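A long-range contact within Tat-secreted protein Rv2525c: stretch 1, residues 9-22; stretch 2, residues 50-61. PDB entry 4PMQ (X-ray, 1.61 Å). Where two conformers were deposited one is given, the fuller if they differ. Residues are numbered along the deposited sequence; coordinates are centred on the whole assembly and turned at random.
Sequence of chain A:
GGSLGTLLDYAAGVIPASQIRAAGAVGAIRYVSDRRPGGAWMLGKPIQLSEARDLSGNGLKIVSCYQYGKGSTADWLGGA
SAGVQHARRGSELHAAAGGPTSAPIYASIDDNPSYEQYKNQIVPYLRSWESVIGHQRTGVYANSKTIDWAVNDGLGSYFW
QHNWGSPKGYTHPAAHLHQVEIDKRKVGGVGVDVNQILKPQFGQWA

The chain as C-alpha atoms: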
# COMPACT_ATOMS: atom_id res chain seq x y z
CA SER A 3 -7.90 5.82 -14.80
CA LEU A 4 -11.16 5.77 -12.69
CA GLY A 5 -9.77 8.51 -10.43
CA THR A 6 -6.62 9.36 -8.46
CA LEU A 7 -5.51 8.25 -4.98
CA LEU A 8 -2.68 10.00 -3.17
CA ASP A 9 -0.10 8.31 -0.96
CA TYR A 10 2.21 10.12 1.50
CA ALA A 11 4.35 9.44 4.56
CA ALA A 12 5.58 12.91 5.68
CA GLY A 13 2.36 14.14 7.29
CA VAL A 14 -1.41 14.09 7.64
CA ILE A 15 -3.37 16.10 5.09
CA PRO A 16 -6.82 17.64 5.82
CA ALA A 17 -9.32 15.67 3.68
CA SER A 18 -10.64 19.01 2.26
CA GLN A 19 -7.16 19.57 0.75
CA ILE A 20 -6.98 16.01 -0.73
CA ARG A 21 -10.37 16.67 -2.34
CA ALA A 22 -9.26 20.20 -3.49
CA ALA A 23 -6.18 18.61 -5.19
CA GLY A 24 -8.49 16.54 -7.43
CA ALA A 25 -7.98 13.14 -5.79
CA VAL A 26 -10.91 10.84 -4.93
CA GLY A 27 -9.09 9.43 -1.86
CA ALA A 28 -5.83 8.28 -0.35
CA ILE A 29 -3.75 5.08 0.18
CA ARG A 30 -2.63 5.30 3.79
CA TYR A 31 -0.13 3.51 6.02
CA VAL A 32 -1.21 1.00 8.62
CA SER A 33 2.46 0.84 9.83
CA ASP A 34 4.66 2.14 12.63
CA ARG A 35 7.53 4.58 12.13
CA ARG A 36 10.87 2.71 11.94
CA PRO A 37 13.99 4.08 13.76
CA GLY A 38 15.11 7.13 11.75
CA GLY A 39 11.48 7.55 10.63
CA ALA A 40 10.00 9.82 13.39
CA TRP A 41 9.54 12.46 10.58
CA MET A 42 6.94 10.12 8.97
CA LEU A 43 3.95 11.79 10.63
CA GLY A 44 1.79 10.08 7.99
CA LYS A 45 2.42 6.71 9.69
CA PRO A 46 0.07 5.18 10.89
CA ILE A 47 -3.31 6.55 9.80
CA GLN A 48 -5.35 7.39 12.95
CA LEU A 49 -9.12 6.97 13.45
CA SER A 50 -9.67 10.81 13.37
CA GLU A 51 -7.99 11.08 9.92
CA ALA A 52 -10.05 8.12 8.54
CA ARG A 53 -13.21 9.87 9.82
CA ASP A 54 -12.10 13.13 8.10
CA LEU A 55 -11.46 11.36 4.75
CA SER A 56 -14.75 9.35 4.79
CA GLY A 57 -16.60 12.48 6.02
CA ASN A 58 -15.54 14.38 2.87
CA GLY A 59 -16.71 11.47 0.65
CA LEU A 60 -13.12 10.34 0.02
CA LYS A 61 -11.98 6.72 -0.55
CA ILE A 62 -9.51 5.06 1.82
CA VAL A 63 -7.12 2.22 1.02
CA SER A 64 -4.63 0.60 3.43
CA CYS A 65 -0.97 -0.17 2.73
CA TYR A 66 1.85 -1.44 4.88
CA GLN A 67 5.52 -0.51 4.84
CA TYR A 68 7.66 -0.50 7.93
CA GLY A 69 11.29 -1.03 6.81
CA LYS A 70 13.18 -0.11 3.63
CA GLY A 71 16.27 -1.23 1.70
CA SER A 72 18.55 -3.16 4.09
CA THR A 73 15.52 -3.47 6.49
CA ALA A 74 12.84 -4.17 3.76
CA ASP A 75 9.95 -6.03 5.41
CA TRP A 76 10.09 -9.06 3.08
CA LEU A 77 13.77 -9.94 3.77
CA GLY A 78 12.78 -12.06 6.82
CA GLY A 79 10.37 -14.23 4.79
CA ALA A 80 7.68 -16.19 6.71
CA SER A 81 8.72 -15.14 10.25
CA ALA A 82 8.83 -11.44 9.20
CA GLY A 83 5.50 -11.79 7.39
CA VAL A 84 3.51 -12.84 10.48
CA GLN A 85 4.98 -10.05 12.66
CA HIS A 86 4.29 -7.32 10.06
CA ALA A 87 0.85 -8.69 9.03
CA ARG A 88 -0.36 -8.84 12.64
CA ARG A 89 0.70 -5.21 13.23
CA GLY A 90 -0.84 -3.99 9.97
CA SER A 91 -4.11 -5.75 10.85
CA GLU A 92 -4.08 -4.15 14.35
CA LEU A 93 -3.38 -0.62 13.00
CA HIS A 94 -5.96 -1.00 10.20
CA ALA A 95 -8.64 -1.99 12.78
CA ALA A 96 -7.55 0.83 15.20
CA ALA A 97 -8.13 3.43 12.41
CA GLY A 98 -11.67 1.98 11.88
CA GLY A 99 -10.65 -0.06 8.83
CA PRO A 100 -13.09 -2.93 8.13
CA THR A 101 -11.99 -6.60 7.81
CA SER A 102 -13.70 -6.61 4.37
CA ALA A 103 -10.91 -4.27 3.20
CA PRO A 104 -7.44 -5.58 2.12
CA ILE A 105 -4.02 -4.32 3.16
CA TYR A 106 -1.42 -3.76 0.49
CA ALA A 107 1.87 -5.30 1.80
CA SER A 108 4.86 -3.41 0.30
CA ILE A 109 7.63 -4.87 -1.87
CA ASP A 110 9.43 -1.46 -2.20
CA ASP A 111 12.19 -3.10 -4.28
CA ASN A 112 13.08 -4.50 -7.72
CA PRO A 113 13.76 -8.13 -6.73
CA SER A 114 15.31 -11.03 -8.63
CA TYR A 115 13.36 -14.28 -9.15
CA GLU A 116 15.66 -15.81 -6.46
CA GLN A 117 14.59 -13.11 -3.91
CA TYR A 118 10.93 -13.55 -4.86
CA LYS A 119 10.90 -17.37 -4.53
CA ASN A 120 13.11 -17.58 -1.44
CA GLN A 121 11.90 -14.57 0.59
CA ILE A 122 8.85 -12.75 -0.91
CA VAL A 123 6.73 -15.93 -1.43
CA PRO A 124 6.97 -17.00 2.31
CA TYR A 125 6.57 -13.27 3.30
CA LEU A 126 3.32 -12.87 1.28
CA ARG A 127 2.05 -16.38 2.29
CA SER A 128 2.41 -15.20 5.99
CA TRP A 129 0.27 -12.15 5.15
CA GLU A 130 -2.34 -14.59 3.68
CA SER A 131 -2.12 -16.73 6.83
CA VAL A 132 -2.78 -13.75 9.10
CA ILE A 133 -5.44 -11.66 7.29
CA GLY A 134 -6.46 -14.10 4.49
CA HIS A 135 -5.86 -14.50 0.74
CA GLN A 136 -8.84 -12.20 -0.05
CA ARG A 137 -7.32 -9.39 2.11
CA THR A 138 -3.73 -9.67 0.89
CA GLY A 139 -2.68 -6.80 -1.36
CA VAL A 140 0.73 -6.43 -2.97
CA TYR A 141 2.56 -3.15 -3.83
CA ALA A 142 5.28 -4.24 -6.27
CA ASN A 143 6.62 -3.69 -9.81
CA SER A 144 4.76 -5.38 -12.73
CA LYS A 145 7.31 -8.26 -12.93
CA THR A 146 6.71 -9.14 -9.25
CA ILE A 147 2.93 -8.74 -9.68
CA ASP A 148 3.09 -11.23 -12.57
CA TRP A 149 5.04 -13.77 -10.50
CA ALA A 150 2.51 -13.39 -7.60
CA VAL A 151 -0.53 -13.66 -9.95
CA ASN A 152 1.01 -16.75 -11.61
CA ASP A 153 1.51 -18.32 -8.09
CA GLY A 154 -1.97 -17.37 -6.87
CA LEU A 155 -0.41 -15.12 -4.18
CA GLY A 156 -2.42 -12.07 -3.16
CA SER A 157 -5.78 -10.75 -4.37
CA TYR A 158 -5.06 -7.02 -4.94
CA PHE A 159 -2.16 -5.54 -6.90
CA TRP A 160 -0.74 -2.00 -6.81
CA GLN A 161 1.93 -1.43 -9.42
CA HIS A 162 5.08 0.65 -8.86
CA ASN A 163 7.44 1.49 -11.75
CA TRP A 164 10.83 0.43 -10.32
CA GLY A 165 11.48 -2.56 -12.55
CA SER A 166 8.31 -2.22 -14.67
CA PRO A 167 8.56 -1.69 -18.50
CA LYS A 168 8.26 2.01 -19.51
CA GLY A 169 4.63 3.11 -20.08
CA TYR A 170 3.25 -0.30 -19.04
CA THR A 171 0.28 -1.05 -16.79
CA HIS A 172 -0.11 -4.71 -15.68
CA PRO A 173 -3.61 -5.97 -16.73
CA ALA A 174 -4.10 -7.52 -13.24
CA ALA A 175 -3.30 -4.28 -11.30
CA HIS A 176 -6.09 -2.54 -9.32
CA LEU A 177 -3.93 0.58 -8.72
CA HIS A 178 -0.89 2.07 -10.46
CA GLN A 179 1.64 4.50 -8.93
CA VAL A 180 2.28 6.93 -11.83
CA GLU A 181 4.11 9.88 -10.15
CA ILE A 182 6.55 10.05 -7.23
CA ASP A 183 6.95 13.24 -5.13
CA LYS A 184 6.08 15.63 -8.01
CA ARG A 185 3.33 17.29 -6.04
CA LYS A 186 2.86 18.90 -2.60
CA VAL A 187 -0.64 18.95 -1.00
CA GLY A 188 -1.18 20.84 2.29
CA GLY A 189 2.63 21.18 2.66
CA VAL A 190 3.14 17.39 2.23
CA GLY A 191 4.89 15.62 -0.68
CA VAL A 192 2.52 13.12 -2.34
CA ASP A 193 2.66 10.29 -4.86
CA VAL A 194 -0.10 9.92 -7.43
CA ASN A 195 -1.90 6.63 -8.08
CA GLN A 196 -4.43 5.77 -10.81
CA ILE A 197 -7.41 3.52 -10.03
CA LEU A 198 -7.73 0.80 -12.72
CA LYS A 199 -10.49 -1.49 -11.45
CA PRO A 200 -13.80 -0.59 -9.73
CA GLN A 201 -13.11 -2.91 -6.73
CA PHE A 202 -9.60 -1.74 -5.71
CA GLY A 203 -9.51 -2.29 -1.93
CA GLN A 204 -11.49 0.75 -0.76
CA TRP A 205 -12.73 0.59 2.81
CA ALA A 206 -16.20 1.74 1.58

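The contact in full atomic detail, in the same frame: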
# COMPACT_ATOMS: atom_id res chain seq x y z
N ASP A 9 -0.76 8.98 -2.08
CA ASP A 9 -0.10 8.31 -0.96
C ASP A 9 1.00 9.23 -0.44
O ASP A 9 1.58 10.00 -1.21
CB ASP A 9 0.40 6.90 -1.31
CG ASP A 9 1.63 6.88 -2.18
OD1 ASP A 9 2.74 7.13 -1.65
OD2 ASP A 9 1.49 6.62 -3.39
N TYR A 10 1.26 9.20 0.87
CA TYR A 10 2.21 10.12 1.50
C TYR A 10 2.59 9.63 2.86
O TYR A 10 1.73 9.08 3.56
CB TYR A 10 1.61 11.54 1.61
CG TYR A 10 0.13 11.56 1.94
CD1 TYR A 10 -0.83 11.42 0.94
CD2 TYR A 10 -0.32 11.73 3.26
CE1 TYR A 10 -2.19 11.44 1.23
CE2 TYR A 10 -1.68 11.78 3.56
CZ TYR A 10 -2.61 11.62 2.54
OH TYR A 10 -3.96 11.64 2.76
N ALA A 11 3.84 9.86 3.25
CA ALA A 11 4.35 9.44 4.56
C ALA A 11 4.72 10.61 5.46
O ALA A 11 4.79 10.40 6.68
CB ALA A 11 5.59 8.56 4.36
N ALA A 12 5.01 11.80 4.90
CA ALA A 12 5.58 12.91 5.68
C ALA A 12 4.62 13.63 6.61
O ALA A 12 5.07 14.35 7.49
CB ALA A 12 6.25 13.93 4.77
N GLY A 13 3.32 13.43 6.45
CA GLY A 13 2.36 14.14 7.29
C GLY A 13 0.93 13.75 7.01
O GLY A 13 0.66 12.88 6.17
N VAL A 14 0.02 14.35 7.77
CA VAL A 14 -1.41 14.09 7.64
C VAL A 14 -2.01 15.26 6.89
O VAL A 14 -1.79 16.40 7.29
CB VAL A 14 -2.08 13.87 9.02
CG1 VAL A 14 -3.59 13.71 8.88
CG2 VAL A 14 -1.47 12.66 9.74
N ILE A 15 -2.79 14.99 5.85
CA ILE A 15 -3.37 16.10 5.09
C ILE A 15 -4.86 16.24 5.38
O ILE A 15 -5.58 15.25 5.29
CB ILE A 15 -3.13 15.91 3.57
CG1 ILE A 15 -1.63 15.82 3.24
CG2 ILE A 15 -3.83 17.01 2.72
CD1 ILE A 15 -1.38 15.21 1.84
N PRO A 16 -5.36 17.47 5.67
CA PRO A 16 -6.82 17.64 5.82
C PRO A 16 -7.53 17.08 4.58
O PRO A 16 -7.08 17.32 3.45
CB PRO A 16 -7.00 19.16 5.97
CG PRO A 16 -5.69 19.63 6.51
CD PRO A 16 -4.66 18.76 5.83
N ALA A 17 -8.58 16.28 4.78
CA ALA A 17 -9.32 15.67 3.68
C ALA A 17 -9.82 16.73 2.67
O ALA A 17 -9.83 16.47 1.45
CB ALA A 17 -10.51 14.90 4.22
N SER A 18 -10.20 17.93 3.16
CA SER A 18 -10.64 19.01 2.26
C SER A 18 -9.54 19.38 1.26
O SER A 18 -9.84 19.71 0.10
CB SER A 18 -11.06 20.24 3.05
OG SER A 18 -10.00 20.71 3.86
N GLN A 19 -8.25 19.27 1.68
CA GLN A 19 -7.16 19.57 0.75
C GLN A 19 -6.92 18.41 -0.23
O GLN A 19 -6.58 18.68 -1.39
CB GLN A 19 -5.88 19.98 1.48
CG GLN A 19 -6.10 21.30 2.22
CD GLN A 19 -4.85 21.81 2.91
OE1 GLN A 19 -4.26 21.13 3.74
NE2 GLN A 19 -4.45 23.03 2.62
N ILE A 20 -7.11 17.14 0.20
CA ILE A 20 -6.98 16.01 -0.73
C ILE A 20 -8.03 16.19 -1.83
O ILE A 20 -7.72 16.12 -3.01
CB ILE A 20 -7.14 14.66 0.00
CG1 ILE A 20 -5.94 14.45 0.94
CG2 ILE A 20 -7.34 13.48 -1.00
CD1 ILE A 20 -6.26 13.68 2.12
N ARG A 21 -9.28 16.47 -1.41
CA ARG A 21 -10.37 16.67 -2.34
C ARG A 21 -10.09 17.88 -3.26
O ARG A 21 -10.21 17.74 -4.48
CB ARG A 21 -11.66 16.84 -1.57
CG ARG A 21 -12.91 16.92 -2.44
CD ARG A 21 -14.15 17.00 -1.57
NE ARG A 21 -14.17 18.22 -0.75
CZ ARG A 21 -15.05 18.46 0.21
NH1 ARG A 21 -16.03 17.60 0.47
NH2 ARG A 21 -14.97 19.59 0.92
N ALA A 22 -9.58 19.00 -2.70
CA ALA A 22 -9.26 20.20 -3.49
C ALA A 22 -8.18 19.94 -4.55
O ALA A 22 -8.19 20.60 -5.61
CB ALA A 22 -8.82 21.35 -2.57
N SER A 50 -9.18 9.44 13.64
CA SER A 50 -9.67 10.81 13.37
C SER A 50 -9.43 11.21 11.90
O SER A 50 -10.29 11.84 11.28
CB SER A 50 -9.01 11.83 14.29
OG SER A 50 -7.60 11.83 14.15
N GLU A 51 -8.28 10.78 11.33
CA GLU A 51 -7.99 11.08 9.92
C GLU A 51 -8.92 10.27 9.01
O GLU A 51 -9.47 10.81 8.05
CB GLU A 51 -6.53 10.76 9.59
CG GLU A 51 -6.23 11.02 8.12
CD GLU A 51 -4.93 10.44 7.60
OE1 GLU A 51 -4.08 9.99 8.40
OE2 GLU A 51 -4.75 10.48 6.37
N ALA A 52 -9.12 8.97 9.31
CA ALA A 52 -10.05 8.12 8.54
C ALA A 52 -11.46 8.73 8.54
O ALA A 52 -12.14 8.78 7.51
CB ALA A 52 -10.09 6.72 9.14
N ARG A 53 -11.88 9.26 9.70
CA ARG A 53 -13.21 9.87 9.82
C ARG A 53 -13.30 11.16 8.98
O ARG A 53 -14.33 11.42 8.33
CB ARG A 53 -13.54 10.11 11.29
CG ARG A 53 -13.89 8.81 11.99
CD ARG A 53 -14.53 9.04 13.36
NE ARG A 53 -15.76 9.84 13.27
CZ ARG A 53 -16.96 9.34 13.01
NH1 ARG A 53 -17.13 8.04 12.83
NH2 ARG A 53 -18.01 10.14 12.95
N ASP A 54 -12.19 11.89 8.88
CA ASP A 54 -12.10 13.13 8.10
C ASP A 54 -12.20 12.80 6.61
O ASP A 54 -12.98 13.43 5.88
CB ASP A 54 -10.79 13.87 8.40
CG ASP A 54 -10.63 15.19 7.66
OD1 ASP A 54 -11.66 15.85 7.39
OD2 ASP A 54 -9.49 15.56 7.35
N LEU A 55 -11.42 11.79 6.16
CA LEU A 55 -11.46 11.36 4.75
C LEU A 55 -12.86 10.88 4.35
O LEU A 55 -13.44 11.40 3.39
CB LEU A 55 -10.43 10.25 4.48
CG LEU A 55 -8.97 10.66 4.61
CD1 LEU A 55 -8.04 9.45 4.63
CD2 LEU A 55 -8.58 11.55 3.47
N SER A 56 -13.42 9.89 5.08
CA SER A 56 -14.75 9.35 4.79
C SER A 56 -15.82 10.45 4.85
O SER A 56 -16.74 10.48 4.02
CB SER A 56 -15.11 8.23 5.76
OG SER A 56 -14.31 7.09 5.54
N GLY A 57 -15.68 11.36 5.82
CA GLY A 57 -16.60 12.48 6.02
C GLY A 57 -16.72 13.40 4.81
O GLY A 57 -17.79 13.97 4.55
N ASN A 58 -15.63 13.54 4.06
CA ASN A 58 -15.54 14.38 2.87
C ASN A 58 -15.80 13.58 1.59
O ASN A 58 -15.49 14.07 0.49
CB ASN A 58 -14.17 15.08 2.82
CG ASN A 58 -14.11 16.25 3.76
OD1 ASN A 58 -14.32 17.39 3.36
ND2 ASN A 58 -13.89 15.98 5.05
N GLY A 59 -16.35 12.36 1.75
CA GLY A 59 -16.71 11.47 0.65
C GLY A 59 -15.50 10.89 -0.05
O GLY A 59 -15.59 10.49 -1.22
N LEU A 60 -14.34 10.85 0.64
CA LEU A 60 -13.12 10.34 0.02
C LEU A 60 -12.94 8.84 0.28
O LEU A 60 -13.38 8.33 1.33
CB LEU A 60 -11.87 11.11 0.49
CG LEU A 60 -11.80 12.58 0.09
CD1 LEU A 60 -10.62 13.26 0.76
CD2 LEU A 60 -11.66 12.74 -1.45
N LYS A 61 -12.27 8.14 -0.67
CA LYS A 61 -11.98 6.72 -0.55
C LYS A 61 -10.75 6.50 0.30
O LYS A 61 -9.82 7.33 0.28
CB LYS A 61 -11.73 6.07 -1.94
CG LYS A 61 -12.93 6.12 -2.87
CD LYS A 61 -14.07 5.29 -2.33
CE LYS A 61 -15.30 5.34 -3.18
NZ LYS A 61 -16.37 4.51 -2.58
O HOH W 1 -4.47 12.82 5.15
O HOH W 2 -7.15 14.25 7.55
O HOH W 3 -11.01 18.19 5.96
O HOH W 4 -17.18 15.43 -1.49

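Contact between residues 9-22 and 50-61 of Tat-secreted protein Rv2525c. Helix 17-22 lies beside helix 50-57 with the axes 9.2 Å apart at closest approach and their N-to-C directions 42° apart. The backbones come nearest where A17 faces L55, CA to CA 4.9 Å, an approach that suits the small side chain of A17. Its methyl is the bump at the centre: CB points toward the second stretch and enters a hollow walled by L55 (A17 CB to L55 CA, 3.7 Å), N58 (A17 CB to N58 ND2, 3.6 Å) and L60 (A17 CB to L60 CD1, 3.8 Å). The N58 wall is tied back to the helix that precedes it, N58 ND2 donating to D54 O at 2.8 Å. One turn along, I20 extends the apolar patch: I20 CD1 packs on L55 CD2 at 3.4 Å and I20 CG2 on L60 CD1 at 3.7 Å. L60, just beyond the helix, thus fits its CD1 between A17 and I20, also reaching A17 O at 3.4 Å. L55 starts out sideways, but its end turns in to join them.

At the start of helix 17-22, D54 accepts a nearly straight hydrogen bond from the backbone, A17 N to D54 OD2, 2.8 Å. Waters fill the gaps beside it: water 2 donates to I15 O and D54 OD2, while water 3 accepts from S18 N and donates to D54 OD1. Toward the start of helix 50-57, exposed V14 lays CG1 on E51 CD at 3.8 Å, while buried Y10 stops with its OH 3.9 Å from E51 OE2, too far for a direct hydrogen bond; water 1 bridges the two, hydrogen-bonding to I15 O as well. At the exposed far end, the R21 guanidinium lays one face over N58 OD1 (R21 NH2 to N58 OD1, 3.3 Å), a poor angle for hydrogen bonding; water 4 instead links R21 NH1 to N58 O.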